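Local coordinates for cysteine desulfurase (Thermococcus onnurineus, PDB 5B89), which uses pyridoxal 5'-phosphate to strip sulfur from L-cysteine, leaving L-alanine and passing the sulfur on as a persulfide to a carrier, at the interface of chains A and B. Numbering follows the deposited sequence. Chains: chain A/B, Cysteine desulfurase.

Contact 1: the interface of chains A and B. Residues chain A 135, 138-139, 142, 379; chain B 267, 270-271, 275.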
# COMPACT_ATOMS: atom_id res chain seq x y z
N HIS A 135 -3.05 -6.80 -17.59
CA HIS A 135 -2.12 -7.78 -17.02
C HIS A 135 -2.34 -8.16 -15.56
O HIS A 135 -2.06 -9.24 -15.18
CB HIS A 135 -0.67 -7.34 -17.25
CG HIS A 135 -0.33 -7.14 -18.69
ND1 HIS A 135 0.64 -6.27 -19.10
CD2 HIS A 135 -0.85 -7.69 -19.82
CE1 HIS A 135 0.72 -6.29 -20.42
NE2 HIS A 135 -0.18 -7.14 -20.88
N LEU A 138 -4.74 -10.98 -15.35
CA LEU A 138 -4.38 -12.14 -16.20
C LEU A 138 -3.26 -12.93 -15.59
O LEU A 138 -3.37 -14.11 -15.31
CB LEU A 138 -3.98 -11.63 -17.53
CG LEU A 138 -3.59 -12.68 -18.56
CD1 LEU A 138 -4.59 -13.78 -18.80
CD2 LEU A 138 -3.25 -11.95 -19.86
N LEU A 139 -2.14 -12.27 -15.24
CA LEU A 139 -0.98 -12.96 -14.68
C LEU A 139 -1.23 -13.77 -13.46
O LEU A 139 -0.75 -14.88 -13.31
CB LEU A 139 0.20 -12.03 -14.44
CG LEU A 139 1.15 -11.82 -15.60
CD1 LEU A 139 0.47 -11.33 -16.83
CD2 LEU A 139 2.28 -10.92 -15.18
N GLN A 142 -2.80 -16.97 -14.64
CA GLN A 142 -1.85 -17.77 -15.41
C GLN A 142 -0.90 -18.48 -14.42
O GLN A 142 -0.60 -19.61 -14.55
CB GLN A 142 -1.08 -16.89 -16.35
CG GLN A 142 -1.87 -16.36 -17.54
CD GLN A 142 -1.05 -15.41 -18.40
OE1 GLN A 142 -0.29 -14.63 -17.92
NE2 GLN A 142 -1.22 -15.50 -19.68
N PRO A 379 -2.33 -8.64 -24.85
CA PRO A 379 -3.21 -9.55 -25.64
C PRO A 379 -4.29 -8.84 -26.44
O PRO A 379 -4.57 -9.27 -27.58
CB PRO A 379 -3.69 -10.54 -24.63
CG PRO A 379 -2.61 -10.52 -23.51
CD PRO A 379 -2.21 -9.10 -23.42
N ILE B 267 6.16 -6.63 -16.16
CA ILE B 267 6.39 -7.53 -17.34
C ILE B 267 7.29 -6.94 -18.41
O ILE B 267 7.44 -5.75 -18.55
CB ILE B 267 5.00 -7.92 -17.98
CG1 ILE B 267 4.28 -6.75 -18.63
CG2 ILE B 267 4.15 -8.57 -16.92
CD1 ILE B 267 4.63 -6.41 -20.07
N VAL B 270 3.65 -10.32 -22.57
CA VAL B 270 2.50 -11.07 -22.15
C VAL B 270 1.70 -11.53 -23.40
O VAL B 270 1.56 -10.74 -24.36
CB VAL B 270 1.54 -10.25 -21.21
CG1 VAL B 270 0.32 -11.09 -20.82
CG2 VAL B 270 2.28 -9.67 -20.01
N SER B 271 1.27 -12.77 -23.29
CA SER B 271 0.26 -13.31 -24.23
C SER B 271 -0.81 -13.95 -23.45
O SER B 271 -0.65 -14.18 -22.21
CB SER B 271 0.93 -14.32 -25.17
OG SER B 271 1.28 -15.49 -24.55
N TYR B 275 3.63 -15.27 -19.69
CA TYR B 275 4.29 -13.97 -19.50
C TYR B 275 5.76 -14.11 -19.23
O TYR B 275 6.23 -15.15 -18.81
CB TYR B 275 3.60 -13.21 -18.29
CG TYR B 275 3.71 -14.03 -16.97
CD1 TYR B 275 2.74 -14.98 -16.55
CD2 TYR B 275 4.77 -13.76 -16.04
CE1 TYR B 275 2.89 -15.68 -15.35
CE2 TYR B 275 4.90 -14.46 -14.87
CZ TYR B 275 3.96 -15.36 -14.51
OH TYR B 275 4.10 -16.06 -13.35
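B:Val270 meets A:His135 tip to tip, illustrating how a flat ring can serve as a landing surface between two subunits. The valine methyl CG2 stands over the centre of the imidazole, 3.6 Å above its plane, while A:Pro379 CD lies in plane at the ring's edge. A:His135 has CG anti to its carbonyl carbon (chi1 -58°), which turns the ring toward the partner chain. A:His135 ND1 lies 3.7 Å from B:Ile267 CG1, the side chains crossing at about a right angle. An alanine here would probably leave B:Val270 CG2 without the ring it rests on and open a gap beside B:Ile267. Aliphatic meets aromatic again where A:Leu139 CG lies over one face of the B:Tyr275 ring, displaced toward the rim, at 3.6 Å from B:Tyr275 CG. The A:Leu139 branch CD2 presses closely on B:Ile267 CG2 at 3.5 Å. Polar contact comes from A:Gln142, whose extended chain brings the amide NE2 to the backbone carbonyl B:Ser271 O in a hydrogen bond of 2.9 Å. The acceptor is nearly in the amide plane, and the C=O...N angle is 155°. In the fold, chain A supplies the 3-10 helix 135-137, next to the cofactor-binding A:His134, and helix 139-148; chain B answers with strands 269-271 and 274-277.

Contact 2: the interface of chains A and B. Residues chain A 64-65, 72-74; chain B 33, 37, 39, 47, 369.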
# COMPACT_ATOMS: atom_id res chain seq x y z
N ARG A 64 -3.09 12.98 13.64
CA ARG A 64 -2.13 11.94 13.28
C ARG A 64 -1.90 10.91 14.36
O ARG A 64 -1.46 11.23 15.39
CB ARG A 64 -0.83 12.64 12.90
CG ARG A 64 0.27 11.78 12.32
CD ARG A 64 -0.07 11.13 10.98
NE ARG A 64 1.16 10.52 10.54
CZ ARG A 64 1.52 9.27 10.69
NH1 ARG A 64 0.67 8.34 11.02
NH2 ARG A 64 2.77 8.94 10.43
N ALA A 65 -2.19 9.67 14.04
CA ALA A 65 -2.04 8.58 14.95
C ALA A 65 -2.33 7.26 14.25
O ALA A 65 -2.86 7.23 13.22
CB ALA A 65 -3.02 8.76 16.10
N HIS A 72 -5.65 6.76 23.63
CA HIS A 72 -5.47 8.19 23.48
C HIS A 72 -6.33 8.82 22.45
O HIS A 72 -6.73 8.20 21.53
CB HIS A 72 -3.99 8.61 23.40
CG HIS A 72 -3.24 8.19 22.16
ND1 HIS A 72 -3.45 8.76 20.93
CD2 HIS A 72 -2.22 7.32 22.00
CE1 HIS A 72 -2.61 8.24 20.07
NE2 HIS A 72 -1.85 7.37 20.69
N ARG A 73 -6.63 10.08 22.66
CA ARG A 73 -7.55 10.75 21.79
C ARG A 73 -7.20 10.86 20.33
O ARG A 73 -8.08 10.90 19.53
CB ARG A 73 -7.95 12.10 22.34
CG ARG A 73 -6.84 13.07 22.41
CD ARG A 73 -7.44 14.30 23.05
NE ARG A 73 -6.48 15.12 23.69
CZ ARG A 73 -6.51 15.46 24.96
NH1 ARG A 73 -7.42 15.00 25.82
NH2 ARG A 73 -5.59 16.26 25.39
N LEU A 74 -5.92 10.93 20.00
CA LEU A 74 -5.55 10.97 18.61
C LEU A 74 -5.86 9.63 17.99
O LEU A 74 -6.35 9.58 16.95
CB LEU A 74 -4.11 11.36 18.44
CG LEU A 74 -3.74 12.75 18.90
CD1 LEU A 74 -2.28 13.04 18.66
CD2 LEU A 74 -4.59 13.81 18.25
N LEU B 33 0.84 19.61 15.99
CA LEU B 33 0.36 18.84 17.12
C LEU B 33 1.23 18.91 18.39
O LEU B 33 0.68 18.64 19.44
CB LEU B 33 0.10 17.38 16.73
CG LEU B 33 -1.24 17.21 16.05
CD1 LEU B 33 -1.28 15.84 15.25
CD2 LEU B 33 -2.37 17.21 17.09
N VAL B 37 -0.57 18.46 22.23
CA VAL B 37 -0.45 17.29 23.06
C VAL B 37 1.05 16.93 23.29
O VAL B 37 1.87 17.40 22.61
CB VAL B 37 -1.10 16.04 22.40
CG1 VAL B 37 -2.58 16.25 22.18
CG2 VAL B 37 -0.43 15.66 21.10
N TYR B 39 3.09 14.01 22.69
CA TYR B 39 2.97 12.79 21.91
C TYR B 39 4.13 11.81 22.18
O TYR B 39 5.19 11.97 21.70
CB TYR B 39 2.89 13.12 20.40
CG TYR B 39 2.54 11.94 19.52
CD1 TYR B 39 1.26 11.53 19.35
CD2 TYR B 39 3.53 11.24 18.90
CE1 TYR B 39 0.96 10.45 18.57
CE2 TYR B 39 3.24 10.17 18.12
CZ TYR B 39 1.96 9.79 17.96
OH TYR B 39 1.68 8.72 17.19
N LEU B 47 4.64 11.69 14.28
CA LEU B 47 3.93 12.86 13.87
C LEU B 47 4.65 13.26 12.58
O LEU B 47 5.72 12.88 12.34
CB LEU B 47 4.03 13.99 14.90
CG LEU B 47 3.35 13.63 16.19
CD1 LEU B 47 3.50 14.82 17.15
CD2 LEU B 47 1.89 13.35 15.94
N MET B 369 -0.05 11.26 25.28
CA MET B 369 -0.42 10.17 24.38
C MET B 369 0.59 9.05 24.53
O MET B 369 1.74 9.22 24.14
CB MET B 369 -0.46 10.67 22.93
CG MET B 369 -1.16 11.96 22.56
SD MET B 369 -2.98 12.04 22.73
CE MET B 369 -3.22 12.78 24.38
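B:Met369 crosses A:His72 at about a right angle, its CB standing 3.8 Å above the imidazole plane and offset toward the rim. The pair belongs to a dimer of the class-V aminotransferase family, Csd subfamily, and shows how a flexible thioether can fit itself to several neighbours in a patch where no nitrogen or oxygen pairs across the chains. The methionine chain is bent at chi2 (-67°), which brings the sulfur to A:His72, where B:Met369 SD lies 3.6 Å from A:His72 CB. Within chain A, the backbone N of A:Leu74 lies in plane at the imidazole edge. A glycine in place of A:His72 would probably leave B:Met369 CB and SD without their flat support and set the thioether free to turn. The sulfur B:Met369 SD also reaches A:Leu74 CG, 4.0 Å away, again with side chains at about a right angle. The end of A:Leu74 meets B:Val37 tip to tip, CD1 to CG2 at 4.0 Å. The same A:Leu74 CD1 comes obliquely to the B:Tyr39 ring, 3.9 Å from its CD1. That ring is backed within its own chain by B:Leu47 CD2, which sits 3.8 Å above the plane of the B:Tyr39 ring and over its centre. Farther along, B:Leu33 CD1 rests on the aliphatic start of A:Arg64, 4.0 Å from A:Arg64 CB, with B:Leu47 CD2 beside it.

Contact 3: the interface of chains A and B. Residues chain A 258-259, 262, 275; chain B 139, 142-143.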
# COMPACT_ATOMS: atom_id res chain seq x y z
N GLU A 258 -7.95 -17.63 2.52
CA GLU A 258 -6.84 -17.68 3.42
C GLU A 258 -6.10 -16.32 3.32
O GLU A 258 -5.74 -16.00 2.24
CB GLU A 258 -5.94 -18.85 3.00
CG GLU A 258 -4.57 -18.84 3.62
CD GLU A 258 -3.62 -19.97 3.20
OE1 GLU A 258 -2.69 -20.16 4.00
OE2 GLU A 258 -3.74 -20.62 2.11
N PRO A 259 -5.89 -15.55 4.41
CA PRO A 259 -5.23 -14.26 4.22
C PRO A 259 -3.84 -14.46 3.72
O PRO A 259 -3.02 -15.07 4.39
CB PRO A 259 -5.27 -13.63 5.62
CG PRO A 259 -5.55 -14.75 6.57
CD PRO A 259 -6.41 -15.72 5.79
N ILE A 262 -0.22 -11.82 6.70
CA ILE A 262 -0.61 -11.93 8.10
C ILE A 262 0.44 -11.28 8.98
O ILE A 262 1.64 -11.12 8.71
CB ILE A 262 -0.85 -13.41 8.47
CG1 ILE A 262 0.39 -14.21 8.19
CG2 ILE A 262 -2.06 -13.94 7.73
CD1 ILE A 262 0.32 -15.64 8.81
N TYR A 275 -0.54 -19.27 16.18
CA TYR A 275 -1.40 -18.12 16.16
C TYR A 275 -2.83 -18.43 15.87
O TYR A 275 -3.14 -19.46 15.30
CB TYR A 275 -0.81 -17.08 15.15
CG TYR A 275 -0.87 -17.55 13.69
CD1 TYR A 275 -1.98 -17.31 12.89
CD2 TYR A 275 0.20 -18.23 13.14
CE1 TYR A 275 -2.03 -17.78 11.58
CE2 TYR A 275 0.17 -18.67 11.80
CZ TYR A 275 -0.93 -18.42 11.04
OH TYR A 275 -0.94 -18.86 9.79
N LEU B 139 4.60 -14.43 12.52
CA LEU B 139 3.59 -15.19 11.84
C LEU B 139 3.98 -15.67 10.47
O LEU B 139 3.69 -16.82 10.14
CB LEU B 139 2.26 -14.41 11.79
CG LEU B 139 1.29 -14.65 12.92
CD1 LEU B 139 1.90 -14.32 14.26
CD2 LEU B 139 0.01 -13.87 12.67
N GLN B 142 6.11 -18.64 11.08
CA GLN B 142 5.28 -19.74 11.64
C GLN B 142 4.48 -20.42 10.62
O GLN B 142 4.40 -21.69 10.63
CB GLN B 142 4.36 -19.21 12.74
CG GLN B 142 5.07 -18.84 14.00
CD GLN B 142 4.11 -18.20 15.01
OE1 GLN B 142 3.19 -17.48 14.60
NE2 GLN B 142 4.35 -18.39 16.25
N ARG B 143 3.82 -19.71 9.73
CA ARG B 143 3.02 -20.26 8.63
C ARG B 143 3.90 -21.06 7.75
O ARG B 143 3.54 -22.22 7.40
CB ARG B 143 2.21 -19.17 7.85
CG ARG B 143 1.38 -19.66 6.71
CD ARG B 143 0.64 -18.46 6.01
NE ARG B 143 1.54 -17.45 5.51
CZ ARG B 143 1.17 -16.26 5.00
NH1 ARG B 143 -0.12 -15.98 4.93
NH2 ARG B 143 2.15 -15.39 4.56
O HOH W 1 -2.31 -17.39 5.71
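A:Tyr275 and A:Ile262 close on B:Leu139 from different directions where strand 274-277 of chain A meets helix 139-148 of chain B in the two-fold dimer interface, a worked case of a leucine caught between ring and branched chain. The methyl B:Leu139 CD2 stands 3.8 Å above the plane of the A:Tyr275 ring, offset toward the rim. A:Ile262 crosses the leucine at about a right angle, with its CD1 3.8 Å from B:Leu139 CB. Its CG1 lies between its own backbone N and carbonyl carbon (chi1 57°), a rotation that sends the CD1 end toward that helix. Outward, the aliphatic stem of B:Arg143 crosses the hydroxyl end of A:Tyr275: the phenol oxygen A:Tyr275 OH is 3.7 Å from B:Arg143 CB, and the ring and guanidinium planes stand 84° apart. The bend at chi3 (59°) turns the guanidinium over A:Ile262, whose CG1 sits 3.7 Å above the plane of the B:Arg143 guanidinium. Alongside the ring, B:Gln142 slides past A:Tyr275 in the opposite direction, its amide plane tilted slightly from the ring. At the polar rim a water sits at the guanidinium edge and links the chains, bonded to B:Arg143 NH1 at 2.7 Å and to the carbonyl A:Pro259 O at 2.8 Å. The water also lies 3.3 Å from A:Glu258 OE1, a weak link, though carboxylate and guanidinium would probably attract. A:Pro259 O itself lies 3.1 Å from B:Arg143 NH1, but with no N-H aimed at it the pair is not a direct hydrogen bond.

Contact 4: the interface of chains A and B. Residues chain A 32, 48, 50, 53; chain B 57, 60-61.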
# COMPACT_ATOMS: atom_id res chain seq x y z
N PRO A 32 -6.63 22.66 -9.78
CA PRO A 32 -5.82 23.70 -10.37
C PRO A 32 -5.20 23.25 -11.68
O PRO A 32 -4.97 24.03 -12.59
CB PRO A 32 -4.77 23.98 -9.29
CG PRO A 32 -5.30 23.45 -8.06
CD PRO A 32 -6.37 22.48 -8.36
N THR A 48 -6.79 15.16 -8.82
CA THR A 48 -7.27 15.04 -7.50
C THR A 48 -7.79 16.39 -7.02
O THR A 48 -7.04 17.39 -7.05
CB THR A 48 -6.03 14.65 -6.59
OG1 THR A 48 -5.47 13.41 -7.04
CG2 THR A 48 -6.53 14.38 -5.23
N LYS A 50 -9.04 19.53 -4.67
CA LYS A 50 -8.55 20.07 -3.40
C LYS A 50 -9.21 19.49 -2.18
O LYS A 50 -8.54 19.26 -1.18
CB LYS A 50 -8.56 21.61 -3.39
CG LYS A 50 -7.49 22.15 -4.25
CD LYS A 50 -7.59 23.67 -4.41
CE LYS A 50 -6.62 24.47 -3.55
NZ LYS A 50 -6.56 25.85 -4.15
N VAL A 53 -7.31 16.39 -1.02
CA VAL A 53 -6.01 16.73 -0.41
C VAL A 53 -6.24 17.30 0.95
O VAL A 53 -5.57 16.99 1.99
CB VAL A 53 -5.27 17.66 -1.31
CG1 VAL A 53 -3.95 18.07 -0.68
CG2 VAL A 53 -5.00 17.04 -2.66
N ASP B 57 1.51 17.23 -1.22
CA ASP B 57 0.50 18.13 -1.75
C ASP B 57 0.96 18.64 -3.13
O ASP B 57 0.17 18.88 -3.98
CB ASP B 57 0.39 19.38 -0.86
CG ASP B 57 -0.39 19.18 0.43
OD1 ASP B 57 -1.01 18.23 0.65
OD2 ASP B 57 -0.32 20.12 1.23
N TYR B 60 0.12 15.94 -5.66
CA TYR B 60 -1.30 15.86 -5.90
C TYR B 60 -1.87 17.04 -6.63
O TYR B 60 -2.78 16.86 -7.39
CB TYR B 60 -2.11 15.59 -4.62
CG TYR B 60 -1.98 14.17 -4.18
CD1 TYR B 60 -2.51 13.19 -4.92
CD2 TYR B 60 -1.25 13.83 -3.09
CE1 TYR B 60 -2.35 11.89 -4.57
CE2 TYR B 60 -1.11 12.50 -2.72
CZ TYR B 60 -1.65 11.55 -3.50
OH TYR B 60 -1.54 10.27 -3.25
N LEU B 61 -1.35 18.23 -6.38
CA LEU B 61 -1.91 19.42 -7.00
C LEU B 61 -1.16 20.02 -8.19
O LEU B 61 -1.74 20.71 -8.96
CB LEU B 61 -2.15 20.49 -5.94
CG LEU B 61 -3.14 20.10 -4.87
CD1 LEU B 61 -3.15 21.14 -3.79
CD2 LEU B 61 -4.53 19.88 -5.42
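B:Asp57 OD1, a carboxylate oxygen, touches A:Val53 CG1 at 3.2 Å, a tight van der Waals contact with a methyl carbon; no nitrogen or oxygen of one chain comes within bonding reach of the other. The patch is an example of helix packing in which polar atoms rest against carbon. A:Val53 spreads its two branches: CG1, anti to the backbone N (chi1 178°), faces the aspartate, while CG2 goes to B:Tyr60 CB at 3.8 Å. The same A:Val53 CG2 lies 4.0 Å from B:Leu61 CD2. B:Leu61 points that methyl inward among chain A groups, crossing A:Lys50 at about a right angle, with A:Lys50 CG 3.9 Å from B:Leu61 CD2, although that lysine is poorly ordered. The backbone carbonyl A:Thr48 O also lies 3.9 Å from B:Leu61 CD2, and A:Pro32 borders the leucine more loosely. B:Tyr60 turns its ring toward A:Thr48 and meets it obliquely, with the hydroxyl A:Thr48 OG1 3.6 Å from B:Tyr60 CD1. In the fold, both chains use helix 50-62: chain A offers the first turn and the loop before it, beside the 3-10 helix 32-35, and chain B offers the last turns.

The contacts sample one two-fold interface, in which every contact recurs with the chains exchanged. Contacts 1 and 3, with C-alpha centres about 29 Å apart, both use Leu139, Gln142 and Tyr275 from opposite chains, so helix 139-148 and strand 274-277 meet once on each side of the dimer. Contacts 2 and 4, about 25 Å apart between their C-alpha centres, share the 3-10 helix 32-35 and the stretch at Leu47 and Thr48, and contact 4 adds helix 50-62 of both chains. Contacts 1 and 2 lie farthest apart, about 45 Å, and packing at such distant points probably holds the two subunits in a fixed relative orientation.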